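Local coordinates for protein polyketide synthase type I (Bacillus amyloliquefaciens, PDB 5KKU) that probably dehydrates beta-hydroxyacyl intermediates of the difficidin assembly line, as the double-hotdog dehydratase domain at the start of a modular polyketide synthase, at residues V66-V78 and E90-L102. Residues are numbered along the deposited sequence; the frame is centred on the assembly and turned at random.
Sequences VVTSEEFDKHLYV and EITSEKAKNGTPL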
# COMPACT_ATOMS: atom_id res chain seq x y z
N VAL A 66 -0.64 -9.17 8.39
CA VAL A 66 0.47 -10.04 8.70
C VAL A 66 1.26 -9.46 9.87
O VAL A 66 1.91 -8.47 9.73
CB VAL A 66 1.38 -10.27 7.49
CG1 VAL A 66 2.68 -10.92 7.88
CG2 VAL A 66 0.70 -11.07 6.42
N VAL A 67 1.16 -10.08 11.04
CA VAL A 67 1.84 -9.66 12.25
C VAL A 67 3.00 -10.58 12.60
O VAL A 67 2.84 -11.74 12.64
CB VAL A 67 0.85 -9.57 13.41
CG1 VAL A 67 1.54 -9.43 14.74
CG2 VAL A 67 -0.10 -8.44 13.19
N THR A 68 4.13 -10.00 12.96
CA THR A 68 5.27 -10.78 13.42
C THR A 68 5.57 -10.59 14.87
O THR A 68 5.11 -9.69 15.48
CB THR A 68 6.54 -10.55 12.59
OG1 THR A 68 7.07 -9.26 12.84
CG2 THR A 68 6.26 -10.65 11.20
N SER A 69 6.39 -11.46 15.42
CA SER A 69 6.75 -11.43 16.80
C SER A 69 8.18 -11.91 16.99
O SER A 69 8.74 -12.49 16.13
CB SER A 69 5.78 -12.31 17.56
OG SER A 69 6.12 -12.49 18.89
N GLU A 70 8.79 -11.63 18.13
CA GLU A 70 10.00 -12.29 18.51
C GLU A 70 9.82 -13.80 18.56
O GLU A 70 10.73 -14.54 18.30
CB GLU A 70 10.49 -11.79 19.83
CG GLU A 70 11.04 -10.40 19.71
CD GLU A 70 12.46 -10.36 19.20
OE1 GLU A 70 13.08 -11.43 19.15
OE2 GLU A 70 12.94 -9.27 18.86
N GLU A 71 8.61 -14.22 18.92
CA GLU A 71 8.27 -15.59 19.06
C GLU A 71 8.03 -16.32 17.75
O GLU A 71 8.15 -17.50 17.73
CB GLU A 71 7.03 -15.72 19.91
CG GLU A 71 7.12 -15.20 21.32
CD GLU A 71 8.36 -15.65 22.03
OE1 GLU A 71 8.47 -16.83 22.28
OE2 GLU A 71 9.23 -14.84 22.32
N PHE A 72 7.65 -15.62 16.69
CA PHE A 72 7.37 -16.22 15.38
C PHE A 72 7.56 -15.35 14.15
O PHE A 72 7.30 -14.21 14.15
CB PHE A 72 5.98 -16.86 15.31
CG PHE A 72 4.89 -15.94 15.70
CD1 PHE A 72 4.35 -15.09 14.80
CD2 PHE A 72 4.44 -15.91 16.98
CE1 PHE A 72 3.37 -14.23 15.15
CE2 PHE A 72 3.47 -15.06 17.34
CZ PHE A 72 2.93 -14.22 16.42
N ASP A 73 7.98 -15.92 13.07
CA ASP A 73 7.97 -15.23 11.80
C ASP A 73 6.69 -15.58 11.06
O ASP A 73 5.78 -16.11 11.63
CB ASP A 73 9.17 -15.63 10.98
CG ASP A 73 10.46 -15.29 11.64
OD1 ASP A 73 10.55 -14.28 12.31
OD2 ASP A 73 11.40 -16.03 11.46
N LYS A 74 6.61 -15.29 9.78
CA LYS A 74 5.49 -15.72 8.99
C LYS A 74 5.89 -16.29 7.66
O LYS A 74 6.77 -15.81 7.05
CB LYS A 74 4.50 -14.59 8.78
CG LYS A 74 3.80 -14.15 10.00
CD LYS A 74 2.91 -15.21 10.54
CE LYS A 74 1.56 -14.63 10.77
NZ LYS A 74 1.47 -13.83 12.01
N HIS A 75 5.21 -17.32 7.23
CA HIS A 75 5.27 -17.81 5.88
C HIS A 75 4.03 -17.47 5.16
O HIS A 75 2.98 -17.74 5.61
CB HIS A 75 5.47 -19.31 5.84
CG HIS A 75 6.88 -19.73 6.07
ND1 HIS A 75 7.29 -21.02 5.94
CD2 HIS A 75 7.96 -19.03 6.46
CE1 HIS A 75 8.57 -21.09 6.22
NE2 HIS A 75 9.00 -19.90 6.53
N LEU A 76 4.13 -16.90 4.00
CA LEU A 76 2.99 -16.55 3.20
C LEU A 76 2.84 -17.48 2.01
O LEU A 76 3.77 -17.90 1.43
CB LEU A 76 3.14 -15.11 2.74
CG LEU A 76 2.74 -14.00 3.69
CD1 LEU A 76 3.40 -14.12 5.03
CD2 LEU A 76 2.94 -12.65 3.07
N TYR A 77 1.63 -17.81 1.64
CA TYR A 77 1.37 -18.66 0.49
C TYR A 77 0.57 -17.90 -0.58
O TYR A 77 -0.57 -17.60 -0.39
CB TYR A 77 0.66 -19.93 0.91
CG TYR A 77 1.35 -20.72 1.98
CD1 TYR A 77 2.50 -21.39 1.71
CD2 TYR A 77 0.86 -20.78 3.26
CE1 TYR A 77 3.13 -22.11 2.67
CE2 TYR A 77 1.49 -21.51 4.22
CZ TYR A 77 2.64 -22.17 3.90
OH TYR A 77 3.30 -22.89 4.81
N VAL A 78 1.20 -17.59 -1.69
CA VAL A 78 0.56 -16.89 -2.78
C VAL A 78 0.08 -17.85 -3.84
O VAL A 78 0.86 -18.49 -4.48
CB VAL A 78 1.44 -15.80 -3.41
CG1 VAL A 78 0.66 -14.99 -4.40
CG2 VAL A 78 1.98 -14.86 -2.39
N GLU A 90 -4.71 -15.31 -4.25
CA GLU A 90 -4.96 -15.22 -2.84
C GLU A 90 -3.71 -15.41 -2.03
O GLU A 90 -2.92 -16.27 -2.34
CB GLU A 90 -6.00 -16.22 -2.42
CG GLU A 90 -7.37 -15.88 -2.90
CD GLU A 90 -8.36 -16.97 -2.59
OE1 GLU A 90 -9.32 -16.72 -1.86
OE2 GLU A 90 -8.14 -18.08 -3.08
N ILE A 91 -3.57 -14.63 -1.00
CA ILE A 91 -2.46 -14.74 -0.09
C ILE A 91 -2.91 -15.16 1.30
O ILE A 91 -3.73 -14.56 1.93
CB ILE A 91 -1.69 -13.45 -0.01
CG1 ILE A 91 -1.23 -13.01 -1.37
CG2 ILE A 91 -0.55 -13.60 0.95
CD1 ILE A 91 -0.48 -11.75 -1.34
N THR A 92 -2.36 -16.23 1.80
CA THR A 92 -2.61 -16.61 3.15
C THR A 92 -1.28 -16.67 3.87
O THR A 92 -0.29 -16.55 3.26
CB THR A 92 -3.31 -17.97 3.24
OG1 THR A 92 -2.51 -18.95 2.62
CG2 THR A 92 -4.58 -17.91 2.61
N SER A 93 -1.30 -16.92 5.16
CA SER A 93 -0.09 -17.00 5.92
C SER A 93 -0.15 -17.83 7.18
O SER A 93 -1.18 -18.12 7.69
CB SER A 93 0.41 -15.61 6.27
OG SER A 93 -0.60 -14.87 6.83
N GLU A 94 1.00 -18.16 7.71
CA GLU A 94 1.10 -19.07 8.81
C GLU A 94 2.28 -18.75 9.66
O GLU A 94 3.20 -18.24 9.16
CB GLU A 94 1.28 -20.45 8.22
CG GLU A 94 1.30 -21.60 9.15
CD GLU A 94 2.02 -22.79 8.57
OE1 GLU A 94 2.05 -22.95 7.37
OE2 GLU A 94 2.53 -23.57 9.34
N LYS A 95 2.22 -19.07 10.94
CA LYS A 95 3.36 -18.86 11.80
C LYS A 95 4.53 -19.80 11.41
O LYS A 95 4.32 -20.92 11.01
CB LYS A 95 2.98 -19.07 13.25
CG LYS A 95 2.38 -17.90 13.99
CD LYS A 95 2.11 -18.31 15.44
CE LYS A 95 1.01 -17.55 16.16
NZ LYS A 95 -0.34 -17.70 15.59
N ALA A 96 5.75 -19.33 11.53
CA ALA A 96 6.90 -20.18 11.35
C ALA A 96 7.98 -19.80 12.33
O ALA A 96 7.95 -18.77 12.89
CB ALA A 96 7.42 -20.09 9.95
N LYS A 97 8.96 -20.66 12.50
CA LYS A 97 10.08 -20.40 13.37
C LYS A 97 11.35 -21.06 12.84
O LYS A 97 11.34 -22.17 12.43
CB LYS A 97 9.77 -20.85 14.78
CG LYS A 97 10.57 -20.13 15.83
CD LYS A 97 9.92 -20.17 17.19
CE LYS A 97 10.83 -19.57 18.23
NZ LYS A 97 10.46 -19.82 19.65
N ASN A 98 12.42 -20.31 12.82
CA ASN A 98 13.68 -20.79 12.30
C ASN A 98 13.54 -21.52 10.97
O ASN A 98 14.07 -22.61 10.81
CB ASN A 98 14.33 -21.70 13.34
CG ASN A 98 14.84 -20.94 14.54
OD1 ASN A 98 15.28 -19.84 14.42
ND2 ASN A 98 14.82 -21.56 15.68
N GLY A 99 12.81 -20.91 10.06
CA GLY A 99 12.63 -21.39 8.72
C GLY A 99 11.60 -22.46 8.46
O GLY A 99 11.42 -22.82 7.37
N THR A 100 10.94 -22.93 9.48
CA THR A 100 9.95 -23.96 9.34
C THR A 100 8.57 -23.53 9.82
O THR A 100 8.42 -23.09 10.92
CB THR A 100 10.38 -25.23 10.07
OG1 THR A 100 11.61 -25.69 9.55
CG2 THR A 100 9.38 -26.31 9.93
N PRO A 101 7.51 -23.77 8.92
CA PRO A 101 6.19 -23.42 9.44
C PRO A 101 5.73 -24.27 10.61
O PRO A 101 6.29 -25.29 10.83
CB PRO A 101 5.27 -23.61 8.25
CG PRO A 101 5.84 -24.74 7.55
CD PRO A 101 7.26 -24.39 7.53
N LEU A 102 4.68 -23.87 11.29
CA LEU A 102 4.30 -24.49 12.50
C LEU A 102 3.12 -25.42 12.40
O LEU A 102 2.84 -26.10 13.32
CB LEU A 102 4.08 -23.42 13.57
CG LEU A 102 5.20 -22.52 14.07
CD1 LEU A 102 4.75 -21.75 15.25
CD2 LEU A 102 6.44 -23.26 14.42
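Tyr77 and Glu94 illustrate how an antiparallel hairpin carries mainly polar chemistry on one face and mainly apolar packing on the other. Two backbone bonds apiece pair Asp73 with Ala96, His75 with Glu94 and Tyr77 with Thr92 in the N-terminal hotdog fold. Followed outward, Tyr77 brings CB to 3.7 Å and CD2 to 3.9 Å from Thr92 OG1, CE2 to 3.5 Å and CZ to 3.6 Å from Glu94 OE1, and finally its OH to Glu94 OE1, a 2.8 Å hydrogen bond with ring and carboxylate nearly coplanar; both oxygens lie in plane at the ring's edge. A chi1 of -175° swings Glu94 CG to the far side from its backbone N; OE2 accepts from Gly103 N. On the same face, Ala96 CB sits over the centre of the His75 ring, while Gly99 O of the type I' turn meets the ring's edge. Lys95 CD and Ser69 CB cover opposite faces of Phe72. Leu76, Val78 and Ile91 pack against helix 37-49, the central helix of the hotdog; Ser93 OG, bonded to Asn109, is the polar exception there. Gripped at OE1 and OE2, the Glu94 carboxylate is fixed in rotation, and its charge would probably strengthen the Tyr77 bond.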